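Local coordinates for protein ribulose bisphosphate carboxylase small chain (Galdieria sulphuraria, PDB 4F0H) that forms the small subunit of the carbon-fixing enzyme RuBisCO, probably supporting the large subunits that carry out carboxylation of ribulose bisphosphate, at residues B[35-40]-B[76-81]. Numbering follows the deposited sequence.
Sequences IEYTND and SNFYIK
Glu36 and Lys81 form a hydrogen-bonded pair between strands 32-38 and 79-86, antiparallel neighbours at the centre of the four-stranded sheet of the RuBisCO small subunit. Both amides of the pair are satisfied: Lys81 N donates to Glu36 O at 2.8 Å, and Glu36 N to Lys81 O. Two residues on, Thr38 N reaches Tyr79 O at 2.8 Å, whereas the return bond from Tyr79 N to Thr38 O is weak, with an N-H...O angle of 131°. Asp40 N donates to Thr38 OG1, an ST turn. Tyr37 and Ile80, the non-hydrogen-bonded pair between, turn their outer backbone bonds to Glu49 and to Val100 and Asn101. Glu36 OE2 lies 4.2 Å from Lys81 NZ, short of a salt bridge; a water donates to OE2 and weakly accepts from NZ, and Lys81 also makes a cation-pi contact with Trp48. On the other face Tyr37, its CG set between backbone N and carbonyl carbon, brings its ring edge to the face of Phe78, the planes at 85°. The Asn39 amide runs alongside the Phe78 ring, 13° from its plane, with Asn39 ND2 3.1 Å from Phe78 CE2; OD1 accepts a weak bond from Arg137. An alanine at Phe78 would probably leave the Tyr37 edge without its aromatic partner and the Asn39 amide less firmly held. A second water, over the Phe78 ring, accepts from Asn39 ND2 and donates to Asn77 O, each at 3.0 Å.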
loop_
_atom_site.group_PDB
_atom_site.type_symbol
_atom_site.label_atom_id
_atom_site.label_comp_id
_atom_site.label_asym_id
_atom_site.label_seq_id
_atom_site.Cartn_x
_atom_site.Cartn_y
_atom_site.Cartn_z
ATOM N N ILE B 35 -6.834 -18.838 -47.429
ATOM C CA ILE B 35 -8.163 -18.368 -47.750
ATOM C C ILE B 35 -8.987 -18.612 -46.460
ATOM O O ILE B 35 -9.022 -19.744 -45.936
ATOM C CB ILE B 35 -8.769 -19.195 -48.895
ATOM C CG1 ILE B 35 -8.139 -18.841 -50.220
ATOM C CG2 ILE B 35 -10.319 -18.921 -49.035
ATOM C CD1 ILE B 35 -8.362 -19.940 -51.272
ATOM N N GLU B 36 -9.648 -17.575 -45.930
ATOM C CA GLU B 36 -10.331 -17.706 -44.626
ATOM C C GLU B 36 -11.709 -17.029 -44.742
ATOM O O GLU B 36 -11.876 -16.040 -45.504
ATOM C CB GLU B 36 -9.537 -17.021 -43.554
ATOM C CG GLU B 36 -8.041 -17.438 -43.548
ATOM C CD GLU B 36 -7.233 -16.881 -42.323
ATOM O OE1 GLU B 36 -6.114 -17.353 -42.070
ATOM O OE2 GLU B 36 -7.696 -16.010 -41.593
ATOM N N TYR B 37 -12.664 -17.522 -43.988
ATOM C CA TYR B 37 -14.015 -17.030 -44.140
ATOM C C TYR B 37 -14.728 -16.848 -42.799
ATOM O O TYR B 37 -14.420 -17.493 -41.837
ATOM C CB TYR B 37 -14.822 -17.945 -45.075
ATOM C CG TYR B 37 -15.027 -19.338 -44.553
ATOM C CD1 TYR B 37 -14.127 -20.313 -44.781
ATOM C CD2 TYR B 37 -16.187 -19.653 -43.849
ATOM C CE1 TYR B 37 -14.280 -21.561 -44.241
ATOM C CE2 TYR B 37 -16.410 -20.891 -43.367
ATOM C CZ TYR B 37 -15.450 -21.859 -43.606
ATOM O OH TYR B 37 -15.656 -23.111 -43.149
ATOM N N THR B 38 -15.690 -15.945 -42.721
ATOM C CA THR B 38 -16.333 -15.802 -41.421
ATOM C C THR B 38 -17.675 -15.160 -41.601
ATOM O O THR B 38 -17.873 -14.421 -42.566
ATOM C CB THR B 38 -15.518 -14.912 -40.466
ATOM O OG1 THR B 38 -16.034 -15.141 -39.153
ATOM C CG2 THR B 38 -15.742 -13.426 -40.766
ATOM N N ASN B 39 -18.596 -15.391 -40.667
ATOM C CA ASN B 39 -19.834 -14.607 -40.626
ATOM C C ASN B 39 -20.030 -13.951 -39.214
ATOM O O ASN B 39 -21.112 -13.573 -38.863
ATOM C CB ASN B 39 -21.114 -15.406 -41.096
ATOM C CG ASN B 39 -21.457 -16.624 -40.206
ATOM O OD1 ASN B 39 -20.956 -16.777 -39.115
ATOM N ND2 ASN B 39 -22.273 -17.565 -40.757
ATOM N N ASP B 40 -18.963 -13.829 -38.416
ATOM C CA ASP B 40 -18.985 -12.859 -37.298
ATOM C C ASP B 40 -17.967 -11.779 -37.690
ATOM O O ASP B 40 -16.752 -11.982 -37.559
ATOM C CB ASP B 40 -18.624 -13.540 -35.994
ATOM C CG ASP B 40 -18.356 -12.554 -34.872
ATOM O OD1 ASP B 40 -18.601 -11.355 -35.044
ATOM O OD2 ASP B 40 -17.928 -12.979 -33.795
ATOM N N SER B 76 -21.171 -18.553 -49.992
ATOM C CA SER B 76 -21.363 -17.344 -50.765
ATOM C C SER B 76 -21.819 -16.219 -49.884
ATOM O O SER B 76 -21.636 -15.045 -50.261
ATOM C CB SER B 76 -22.409 -17.510 -51.889
ATOM O OG SER B 76 -23.684 -17.811 -51.254
ATOM N N ASN B 77 -22.489 -16.550 -48.793
ATOM C CA ASN B 77 -22.978 -15.503 -47.866
ATOM C C ASN B 77 -22.160 -15.330 -46.549
ATOM O O ASN B 77 -22.693 -15.060 -45.451
ATOM C CB ASN B 77 -24.449 -15.733 -47.575
ATOM C CG ASN B 77 -24.672 -16.975 -46.830
ATOM O OD1 ASN B 77 -23.872 -17.931 -46.910
ATOM N ND2 ASN B 77 -25.750 -16.997 -46.060
ATOM N N PHE B 78 -20.862 -15.497 -46.704
ATOM C CA PHE B 78 -19.861 -15.260 -45.685
ATOM C C PHE B 78 -18.941 -14.225 -46.272
ATOM O O PHE B 78 -18.818 -14.147 -47.508
ATOM C CB PHE B 78 -19.044 -16.536 -45.524
ATOM C CG PHE B 78 -19.734 -17.608 -44.699
ATOM C CD1 PHE B 78 -20.721 -18.426 -45.288
ATOM C CD2 PHE B 78 -19.380 -17.809 -43.343
ATOM C CE1 PHE B 78 -21.394 -19.441 -44.547
ATOM C CE2 PHE B 78 -20.042 -18.833 -42.572
ATOM C CZ PHE B 78 -21.063 -19.646 -43.199
ATOM N N TYR B 79 -18.253 -13.459 -45.423
ATOM C CA TYR B 79 -17.022 -12.722 -45.844
ATOM C C TYR B 79 -15.954 -13.740 -46.040
ATOM O O TYR B 79 -15.890 -14.731 -45.248
ATOM C CB TYR B 79 -16.534 -11.794 -44.712
ATOM C CG TYR B 79 -17.413 -10.596 -44.580
ATOM C CD1 TYR B 79 -17.171 -9.444 -45.290
ATOM C CD2 TYR B 79 -18.539 -10.644 -43.771
ATOM C CE1 TYR B 79 -18.067 -8.401 -45.212
ATOM C CE2 TYR B 79 -19.407 -9.582 -43.672
ATOM C CZ TYR B 79 -19.173 -8.464 -44.422
ATOM O OH TYR B 79 -20.047 -7.357 -44.269
ATOM N N ILE B 80 -15.096 -13.498 -47.034
ATOM C CA ILE B 80 -13.963 -14.399 -47.392
ATOM C C ILE B 80 -12.832 -13.476 -47.715
ATOM O O ILE B 80 -12.999 -12.475 -48.493
ATOM C CB ILE B 80 -14.307 -15.273 -48.674
ATOM C CG1 ILE B 80 -15.674 -16.002 -48.500
ATOM C CG2 ILE B 80 -13.149 -16.183 -49.074
ATOM C CD1 ILE B 80 -16.102 -16.888 -49.738
ATOM N N LYS B 81 -11.656 -13.802 -47.166
ATOM C CA LYS B 81 -10.478 -13.036 -47.414
ATOM C C LYS B 81 -9.297 -13.869 -47.815
ATOM O O LYS B 81 -9.215 -15.071 -47.519
ATOM C CB LYS B 81 -10.079 -12.194 -46.197
ATOM C CG LYS B 81 -9.884 -13.023 -44.910
ATOM C CD LYS B 81 -9.466 -12.125 -43.761
ATOM C CE LYS B 81 -8.828 -12.891 -42.596
ATOM N NZ LYS B 81 -8.990 -12.043 -41.381
HETATM O O HOH W 1 -8.413 -14.789 -39.466
HETATM O O HOH W 2 -23.719 -16.617 -43.160
#